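Local coordinates for protein cocosin 1 acidic chain (Cocos nucifera, PDB 5WPW) that serves as a seed storage protein and nutrient reservoir, an 11S globulin that assembles into a hexamer of two-cupin subunits, at residues A[49-54]-A[123-128]; A[65-70]-A[131-136]; A[74-79]-A[103-108]. The protein carries 2 engineered substitutions. All coordinates share one frame; numbering follows the deposited sequence.

How the contacts relate
All three contacts lie in the first of the two cupin domains. Contacts 1 and 2, with centres about 12 Å apart, pair strands of the two facing sheets of its barrel; Asn128 lies between them, its ND2 hydrogen-bonded to Asn132 O of contact 2. Contact 3 sits at the end of the sheet that holds contact 1, about 14 Å from it between centres, where Ala123 O probably accepts a hydrogen bond from Val75 N. Contacts 2 and 3 are further apart, about 22 Å between centres, and are connected through strand 70-74. Contacts 1 and 3 both touch a second subunit, and contact 3 carries Cys79 of the disulfide between the acidic and basic chains.

Contact 1: A[49-54]-A[123-128]; sequences RGLLLP and AYWCYN
Leu52 and Cys126 form the hydrogen-bonded pair at the middle of two antiparallel strands. Leu52 N gives a short bond to Cys126 O, 2.7 Å, while the return bond from Cys126 N to Leu52 O is stretched to 3.4 Å and weak. Toward Arg49 the pairing continues: Asn128 N donates almost straight to Gly50 O (172° at the hydrogen), and Arg49 N reaches Asn128 O at 2.9 Å. At the other end direct bonding stops, and a water lies 2.8 Å from Leu53 O and equally close to Tyr124 O, beside a short CA-H...O contact from Pro54 CA to Tyr124 O. These strands belong to one sheet of the N-terminal cupin beta barrel. On the Leu52 face, CD2 of Leu52 touches Tyr124 CE2 at 4.2 Å. On the other, Leu51 CD1 meets Trp125 CE3 at 3.9 Å, the indole having swung between its own backbone N and carbonyl carbon (chi1 59°). The Tyr127 ring presents its edge to Leu51 CB, and its hydroxyl, hydrogen-bonded to Leu219 N, lies 3.6 Å from Arg49 CG. Asn128 ND2 is satisfied by the carbonyls of Ile46 and Asn132, and OD1 by Gly130 N.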
loop_
_atom_site.group_PDB
_atom_site.type_symbol
_atom_site.label_atom_id
_atom_site.label_comp_id
_atom_site.label_asym_id
_atom_site.label_seq_id
_atom_site.Cartn_x
_atom_site.Cartn_y
_atom_site.Cartn_z
ATOM N N ARG A 49 33.832 24.066 -15.822
ATOM C CA ARG A 49 33.685 25.161 -14.867
ATOM C C ARG A 49 32.369 25.922 -15.032
ATOM O O ARG A 49 32.202 27.000 -14.441
ATOM C CB ARG A 49 34.889 26.125 -14.936
ATOM C CG ARG A 49 36.052 25.710 -14.010
ATOM C CD ARG A 49 36.425 24.243 -14.165
ATOM N NE ARG A 49 37.580 23.866 -13.351
ATOM C CZ ARG A 49 37.935 22.609 -13.083
ATOM N NH1 ARG A 49 37.220 21.593 -13.558
ATOM N NH2 ARG A 49 39.005 22.369 -12.334
ATOM N N GLY A 50 31.416 25.376 -15.786
ATOM C CA GLY A 50 30.099 25.972 -15.920
ATOM C C GLY A 50 29.142 25.443 -14.861
ATOM O O GLY A 50 29.108 24.249 -14.574
ATOM N N LEU A 51 28.359 26.358 -14.299
ATOM C CA LEU A 51 27.360 26.080 -13.273
ATOM C C LEU A 51 25.977 26.347 -13.853
ATOM O O LEU A 51 25.701 27.456 -14.322
ATOM C CB LEU A 51 27.611 26.949 -12.032
ATOM C CG LEU A 51 26.508 27.071 -10.978
ATOM C CD1 LEU A 51 26.417 25.764 -10.175
ATOM C CD2 LEU A 51 26.796 28.253 -10.081
ATOM N N LEU A 52 25.116 25.321 -13.858
ATOM C CA LEU A 52 23.692 25.526 -14.115
ATOM C C LEU A 52 23.033 26.089 -12.860
ATOM O O LEU A 52 23.003 25.417 -11.819
ATOM C CB LEU A 52 23.024 24.214 -14.519
ATOM C CG LEU A 52 21.539 24.235 -14.878
ATOM C CD1 LEU A 52 21.285 25.087 -16.108
ATOM C CD2 LEU A 52 21.091 22.806 -15.108
ATOM N N LEU A 53 22.484 27.304 -12.969
ATOM C CA LEU A 53 21.947 28.008 -11.815
ATOM C C LEU A 53 20.743 27.278 -11.221
ATOM O O LEU A 53 19.995 26.611 -11.939
ATOM C CB LEU A 53 21.526 29.424 -12.203
ATOM C CG LEU A 53 22.681 30.205 -12.832
ATOM C CD1 LEU A 53 22.196 31.547 -13.288
ATOM C CD2 LEU A 53 23.814 30.274 -11.823
ATOM N N PRO A 54 20.509 27.429 -9.917
ATOM C CA PRO A 54 19.388 26.722 -9.284
ATOM C C PRO A 54 18.044 27.139 -9.861
ATOM O O PRO A 54 17.790 28.317 -10.124
ATOM C CB PRO A 54 19.512 27.098 -7.813
ATOM C CG PRO A 54 20.361 28.366 -7.800
ATOM C CD PRO A 54 21.311 28.191 -8.942
ATOM N N ALA A 123 14.397 22.505 -5.927
ATOM C CA ALA A 123 15.522 23.240 -6.503
ATOM C C ALA A 123 16.704 22.327 -6.824
ATOM O O ALA A 123 17.110 21.480 -6.015
ATOM C CB ALA A 123 15.970 24.353 -5.554
ATOM N N TYR A 124 17.293 22.553 -7.998
ATOM C CA TYR A 124 18.311 21.698 -8.600
ATOM C C TYR A 124 19.403 22.567 -9.220
ATOM O O TYR A 124 19.088 23.578 -9.855
ATOM C CB TYR A 124 17.657 20.845 -9.682
ATOM C CG TYR A 124 18.549 20.041 -10.601
ATOM C CD1 TYR A 124 19.094 18.842 -10.181
ATOM C CD2 TYR A 124 18.790 20.450 -11.910
ATOM C CE1 TYR A 124 19.887 18.079 -11.016
ATOM C CE2 TYR A 124 19.586 19.685 -12.764
ATOM C CZ TYR A 124 20.132 18.501 -12.302
ATOM O OH TYR A 124 20.924 17.717 -13.116
ATOM N N TRP A 125 20.671 22.163 -9.066
ATOM C CA TRP A 125 21.787 22.826 -9.744
ATOM C C TRP A 125 22.843 21.788 -10.124
ATOM O O TRP A 125 22.893 20.685 -9.567
ATOM C CB TRP A 125 22.390 23.963 -8.869
ATOM C CG TRP A 125 22.907 23.521 -7.530
ATOM C CD1 TRP A 125 22.230 23.567 -6.334
ATOM C CD2 TRP A 125 24.204 22.999 -7.234
ATOM N NE1 TRP A 125 23.024 23.088 -5.325
ATOM C CE2 TRP A 125 24.237 22.722 -5.851
ATOM C CE3 TRP A 125 25.340 22.713 -8.012
ATOM C CZ2 TRP A 125 25.355 22.183 -5.222
ATOM C CZ3 TRP A 125 26.458 22.174 -7.385
ATOM C CH2 TRP A 125 26.456 21.911 -6.004
ATOM N N CYS A 126 23.719 22.171 -11.056
ATOM C CA CYS A 126 24.593 21.226 -11.753
ATOM C C CYS A 126 25.899 21.919 -12.087
ATOM O O CYS A 126 25.867 22.964 -12.738
ATOM C CB CYS A 126 23.946 20.749 -13.051
ATOM S SG CYS A 126 24.905 19.524 -13.935
ATOM N N TYR A 127 27.024 21.335 -11.682
ATOM C CA TYR A 127 28.332 21.952 -11.935
ATOM C C TYR A 127 29.273 20.957 -12.611
ATOM O O TYR A 127 29.433 19.819 -12.147
ATOM C CB TYR A 127 28.948 22.472 -10.637
ATOM C CG TYR A 127 30.389 22.987 -10.770
ATOM C CD1 TYR A 127 30.666 24.197 -11.405
ATOM C CD2 TYR A 127 31.461 22.261 -10.248
ATOM C CE1 TYR A 127 32.003 24.680 -11.523
ATOM C CE2 TYR A 127 32.803 22.724 -10.365
ATOM C CZ TYR A 127 33.058 23.932 -10.997
ATOM O OH TYR A 127 34.378 24.397 -11.101
ATOM N N ASN A 128 29.926 21.406 -13.684
ATOM C CA ASN A 128 30.881 20.593 -14.439
ATOM C C ASN A 128 32.280 20.822 -13.887
ATOM O O ASN A 128 32.882 21.863 -14.140
ATOM C CB ASN A 128 30.813 20.950 -15.923
ATOM C CG ASN A 128 31.775 20.129 -16.779
ATOM O OD1 ASN A 128 32.488 19.246 -16.285
ATOM N ND2 ASN A 128 31.771 20.403 -18.066
HETATM O O HOH W 1 18.779 24.110 -12.544
#

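Contact 2: A[65-70]-A[131-136]; sequences IVQGRG and ENPVVA
Val66 and Gln67 both face Val135 in a classic beta bulge, where two antiparallel strands run at 142° to each other and the register slips by one residue. Val135 O takes two weak bonds, from Val66 N at 2.9 Å and from Gln67 N at 3.3 Å; the stronger backbone bond is the reverse one, Val135 N to Gln67 O at 3.0 Å. With Gln67 CG anti to the backbone N (chi1 -175°) and the chain extended beyond it, the amide reaches back along segment 131-136, and NE2 donates to Pro133 O at 2.8 Å and 169°. Pro133 O lies in the plane of the Gln67 amide, yet the donor stands above the carbonyl plane. Gln67 CB rests against Val135 CB, and NE2 lies 3.8 Å from Val135 CG2. Past the bulge, Gly68 has no side chain and its CA comes within 4.2 Å of Val134 CA, while Val134 CG2 packs 3.5 Å from Arg69 O. Ile65 CD1 and Ala136 CB meet on the opposite face from Gln67 and Val135. In the cupin barrel, strand 134-140 lies between strands 61-67 and 40-46, with Val135 also touching Arg43 and Val45; Ile65 and Val134 both pack on Phe110 of strand 107-110.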
loop_
_atom_site.group_PDB
_atom_site.type_symbol
_atom_site.label_atom_id
_atom_site.label_comp_id
_atom_site.label_asym_id
_atom_site.label_seq_id
_atom_site.Cartn_x
_atom_site.Cartn_y
_atom_site.Cartn_z
ATOM N N ILE A 65 22.967 11.581 -18.450
ATOM C CA ILE A 65 24.294 12.159 -18.703
ATOM C C ILE A 65 24.899 11.408 -19.893
ATOM O O ILE A 65 25.403 10.294 -19.746
ATOM C CB ILE A 65 25.201 12.089 -17.475
ATOM C CG1 ILE A 65 24.528 12.684 -16.232
ATOM C CG2 ILE A 65 26.560 12.847 -17.734
ATOM C CD1 ILE A 65 24.093 14.048 -16.427
ATOM N N VAL A 66 24.805 12.015 -21.082
ATOM C CA VAL A 66 25.425 11.475 -22.290
ATOM C C VAL A 66 26.947 11.527 -22.194
ATOM O O VAL A 66 27.650 10.625 -22.670
ATOM C CB VAL A 66 24.918 12.252 -23.520
ATOM C CG1 VAL A 66 25.632 11.777 -24.806
ATOM C CG2 VAL A 66 23.400 12.092 -23.693
ATOM N N GLN A 67 27.485 12.583 -21.588
ATOM C CA GLN A 67 28.919 12.808 -21.603
ATOM C C GLN A 67 29.296 13.655 -20.398
ATOM O O GLN A 67 28.517 14.515 -19.989
ATOM C CB GLN A 67 29.302 13.513 -22.912
ATOM C CG GLN A 67 30.795 13.716 -23.152
ATOM C CD GLN A 67 31.028 14.652 -24.328
ATOM O OE1 GLN A 67 31.028 14.223 -25.481
ATOM N NE2 GLN A 67 31.188 15.934 -24.042
ATOM N N GLY A 68 30.483 13.412 -19.832
ATOM C CA GLY A 68 31.056 14.307 -18.845
ATOM C C GLY A 68 30.894 13.797 -17.430
ATOM O O GLY A 68 30.307 12.744 -17.166
ATOM N N ARG A 69 31.425 14.584 -16.497
ATOM C CA ARG A 69 31.244 14.316 -15.084
ATOM C C ARG A 69 31.110 15.636 -14.344
ATOM O O ARG A 69 31.478 16.702 -14.853
ATOM C CB ARG A 69 32.383 13.479 -14.505
ATOM C CG ARG A 69 33.737 14.151 -14.544
ATOM C CD ARG A 69 34.755 13.316 -13.798
ATOM N NE ARG A 69 34.858 13.688 -12.384
ATOM C CZ ARG A 69 35.811 14.472 -11.887
ATOM N NH1 ARG A 69 36.738 14.980 -12.691
ATOM N NH2 ARG A 69 35.834 14.758 -10.590
ATOM N N GLY A 70 30.556 15.556 -13.142
ATOM C CA GLY A 70 30.360 16.758 -12.359
ATOM C C GLY A 70 29.635 16.510 -11.053
ATOM O O GLY A 70 29.616 15.400 -10.518
ATOM N N GLU A 131 37.084 18.322 -17.286
ATOM C CA GLU A 131 37.635 19.168 -18.334
ATOM C C GLU A 131 36.974 18.957 -19.685
ATOM O O GLU A 131 37.274 19.701 -20.627
ATOM C CB GLU A 131 39.148 18.962 -18.461
ATOM C CG GLU A 131 39.879 20.240 -18.857
ATOM C CD GLU A 131 40.011 21.241 -17.711
ATOM O OE1 GLU A 131 39.633 22.420 -17.900
ATOM O OE2 GLU A 131 40.505 20.852 -16.622
ATOM N N ASN A 132 36.093 17.986 -19.803
ATOM C CA ASN A 132 35.299 17.840 -21.003
ATOM C C ASN A 132 33.891 18.385 -20.761
ATOM O O ASN A 132 33.434 18.445 -19.615
ATOM C CB ASN A 132 35.237 16.367 -21.416
ATOM C CG ASN A 132 34.423 15.515 -20.449
ATOM O OD1 ASN A 132 33.331 15.062 -20.787
ATOM N ND2 ASN A 132 34.952 15.296 -19.240
ATOM N N PRO A 133 33.180 18.825 -21.795
ATOM C CA PRO A 133 31.829 19.345 -21.573
ATOM C C PRO A 133 30.880 18.240 -21.119
ATOM O O PRO A 133 31.030 17.071 -21.480
ATOM C CB PRO A 133 31.423 19.896 -22.949
ATOM C CG PRO A 133 32.715 19.942 -23.762
ATOM C CD PRO A 133 33.552 18.844 -23.219
ATOM N N VAL A 134 29.914 18.621 -20.301
ATOM C CA VAL A 134 28.813 17.732 -19.942
ATOM C C VAL A 134 27.717 17.908 -20.979
ATOM O O VAL A 134 27.402 19.030 -21.388
ATOM C CB VAL A 134 28.294 18.034 -18.520
ATOM C CG1 VAL A 134 26.945 17.347 -18.274
ATOM C CG2 VAL A 134 29.327 17.620 -17.470
ATOM N N VAL A 135 27.155 16.802 -21.446
ATOM C CA VAL A 135 25.991 16.832 -22.310
ATOM C C VAL A 135 24.892 16.051 -21.592
ATOM O O VAL A 135 25.058 14.857 -21.304
ATOM C CB VAL A 135 26.289 16.252 -23.700
ATOM C CG1 VAL A 135 25.080 16.416 -24.596
ATOM C CG2 VAL A 135 27.496 16.984 -24.326
ATOM N N ALA A 136 23.806 16.737 -21.260
ATOM C CA ALA A 136 22.682 16.150 -20.542
ATOM C C ALA A 136 21.451 16.154 -21.430
ATOM O O ALA A 136 21.151 17.164 -22.077
ATOM C CB ALA A 136 22.389 16.938 -19.255
#

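Contact 3: A[74-79]-A[103-108]; sequences LVMPGC and EHQKVY
Gln105 clasps the backbone of Met76, the first residue of a type II beta turn that closes at Cys79, in the loop after strand 70-74 of the N-terminal cupin domain. Two hydrogen bonds carry the contact, both made by one buried amide: Met76 N points at Gln105 OE1 (3.0 Å, 178°), and Gln105 NE2 returns a bond of 3.0 Å to Met76 O. That carbonyl also accepts the turn bond from Cys79 N; the two donors reach it from opposite faces of its plane, so the glutamine probably helps to fix the turn. Waters add a second set of links. One donates to both Leu74 O and Lys106 O; another donates to Leu74 O and to Gln105 OE1 (2.8 Å), and accepts from Tyr108 OH. Of the van der Waals contacts, Val75 CG1 lies against Gln105 NE2, and Leu74 CB touches Tyr108 CE2 at 4.1 Å, the one apolar pair. Covalently, Cys79 SG is joined to Cys246 in the disulfide between acidic and basic chains. Phe241 of a third subunit packs on both Met76 and Cys79. The Met76 chain, bent at chi2 (-145°), crosses Tyr108 at about a right angle, placing CE 3.7 Å from its OH.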
loop_
_atom_site.group_PDB
_atom_site.type_symbol
_atom_site.label_atom_id
_atom_site.label_comp_id
_atom_site.label_asym_id
_atom_site.label_seq_id
_atom_site.Cartn_x
_atom_site.Cartn_y
_atom_site.Cartn_z
ATOM N N LEU A 74 20.526 18.717 -5.260
ATOM C CA LEU A 74 19.076 18.675 -5.184
ATOM C C LEU A 74 18.696 19.056 -3.766
ATOM O O LEU A 74 19.091 18.378 -2.805
ATOM C CB LEU A 74 18.561 17.284 -5.526
ATOM C CG LEU A 74 17.061 17.092 -5.399
ATOM C CD1 LEU A 74 16.431 17.874 -6.497
ATOM C CD2 LEU A 74 16.730 15.617 -5.531
ATOM N N VAL A 75 17.958 20.133 -3.625
ATOM C CA VAL A 75 17.591 20.605 -2.295
ATOM C C VAL A 75 16.241 20.011 -1.914
ATOM O O VAL A 75 15.230 20.250 -2.588
ATOM C CB VAL A 75 17.562 22.134 -2.234
ATOM C CG1 VAL A 75 17.115 22.575 -0.853
ATOM C CG2 VAL A 75 18.941 22.702 -2.581
ATOM N N MET A 76 16.220 19.244 -0.819
ATOM C CA MET A 76 14.979 18.657 -0.324
ATOM C C MET A 76 14.461 19.506 0.826
ATOM O O MET A 76 15.066 19.502 1.902
ATOM C CB MET A 76 15.214 17.213 0.126
ATOM C CG MET A 76 16.022 16.401 -0.876
ATOM S SD MET A 76 15.536 14.665 -0.970
ATOM C CE MET A 76 16.716 14.022 -2.168
ATOM N N PRO A 77 13.369 20.255 0.646
ATOM C CA PRO A 77 12.918 21.190 1.686
ATOM C C PRO A 77 12.533 20.500 2.989
ATOM O O PRO A 77 11.798 19.509 3.007
ATOM C CB PRO A 77 11.699 21.867 1.044
ATOM C CG PRO A 77 11.314 20.999 -0.101
ATOM C CD PRO A 77 12.573 20.366 -0.586
ATOM N N GLY A 78 13.002 21.063 4.093
ATOM C CA GLY A 78 12.671 20.531 5.398
ATOM C C GLY A 78 13.617 19.465 5.888
ATOM O O GLY A 78 13.435 18.961 7.004
ATOM N N CYS A 79 14.677 19.067 5.026
ATOM C CA CYS A 79 15.742 18.145 5.368
ATOM C C CYS A 79 16.925 18.921 5.936
ATOM O O CYS A 79 17.175 20.060 5.524
ATOM C CB CYS A 79 16.180 17.358 4.136
ATOM S SG CYS A 79 14.853 16.155 3.616
ATOM N N GLU A 103 27.938 25.093 5.175
ATOM C CA GLU A 103 27.088 23.935 5.409
ATOM C C GLU A 103 26.016 23.945 4.337
ATOM O O GLU A 103 25.503 25.005 3.959
ATOM C CB GLU A 103 26.469 23.932 6.816
ATOM C CG GLU A 103 25.209 24.742 6.941
ATOM C CD GLU A 103 24.427 24.442 8.204
ATOM O OE1 GLU A 103 23.536 25.254 8.538
ATOM O OE2 GLU A 103 24.707 23.411 8.861
ATOM N N HIS A 104 25.707 22.769 3.821
ATOM C CA HIS A 104 24.712 22.670 2.769
ATOM C C HIS A 104 24.227 21.232 2.725
ATOM O O HIS A 104 24.701 20.371 3.477
ATOM C CB HIS A 104 25.290 23.124 1.426
ATOM C CG HIS A 104 26.557 22.424 1.042
ATOM N ND1 HIS A 104 26.572 21.202 0.406
ATOM C CD2 HIS A 104 27.855 22.787 1.189
ATOM C CE1 HIS A 104 27.822 20.830 0.199
ATOM N NE2 HIS A 104 28.621 21.780 0.657
ATOM N N GLN A 105 23.268 20.979 1.841
ATOM C CA GLN A 105 22.806 19.615 1.699
ATOM C C GLN A 105 23.800 18.810 0.875
ATOM O O GLN A 105 24.737 19.350 0.268
ATOM C CB GLN A 105 21.412 19.563 1.078
ATOM C CG GLN A 105 20.334 19.960 2.068
ATOM C CD GLN A 105 18.949 19.660 1.547
ATOM O OE1 GLN A 105 18.771 18.769 0.706
ATOM N NE2 GLN A 105 17.955 20.381 2.055
ATOM N N LYS A 106 23.574 17.496 0.881
ATOM C CA LYS A 106 24.501 16.549 0.275
ATOM C C LYS A 106 24.563 16.763 -1.233
ATOM O O LYS A 106 23.567 17.094 -1.874
ATOM C CB LYS A 106 24.058 15.124 0.602
ATOM C CG LYS A 106 22.585 14.869 0.307
ATOM C CD LYS A 106 22.106 13.504 0.818
ATOM C CE LYS A 106 21.713 13.556 2.301
ATOM N NZ LYS A 106 21.017 12.296 2.728
ATOM N N VAL A 107 25.748 16.579 -1.811
ATOM C CA VAL A 107 25.914 16.821 -3.225
ATOM C C VAL A 107 26.198 15.486 -3.891
ATOM O O VAL A 107 26.759 14.567 -3.283
ATOM C CB VAL A 107 27.022 17.855 -3.472
ATOM C CG1 VAL A 107 26.611 19.189 -2.827
ATOM C CG2 VAL A 107 28.308 17.360 -2.882
ATOM N N TYR A 108 25.752 15.370 -5.130
ATOM C CA TYR A 108 25.738 14.119 -5.867
ATOM C C TYR A 108 26.721 14.216 -7.025
ATOM O O TYR A 108 26.589 15.088 -7.889
ATOM C CB TYR A 108 24.331 13.831 -6.378
ATOM C CG TYR A 108 23.283 13.868 -5.292
ATOM C CD1 TYR A 108 22.947 12.717 -4.597
ATOM C CD2 TYR A 108 22.601 15.042 -4.981
ATOM C CE1 TYR A 108 21.978 12.728 -3.617
ATOM C CE2 TYR A 108 21.625 15.065 -3.985
ATOM C CZ TYR A 108 21.326 13.898 -3.306
ATOM O OH TYR A 108 20.365 13.884 -2.309
HETATM O O HOH W 2 21.856 19.105 -2.173
HETATM O O HOH W 3 19.673 16.678 -0.881
#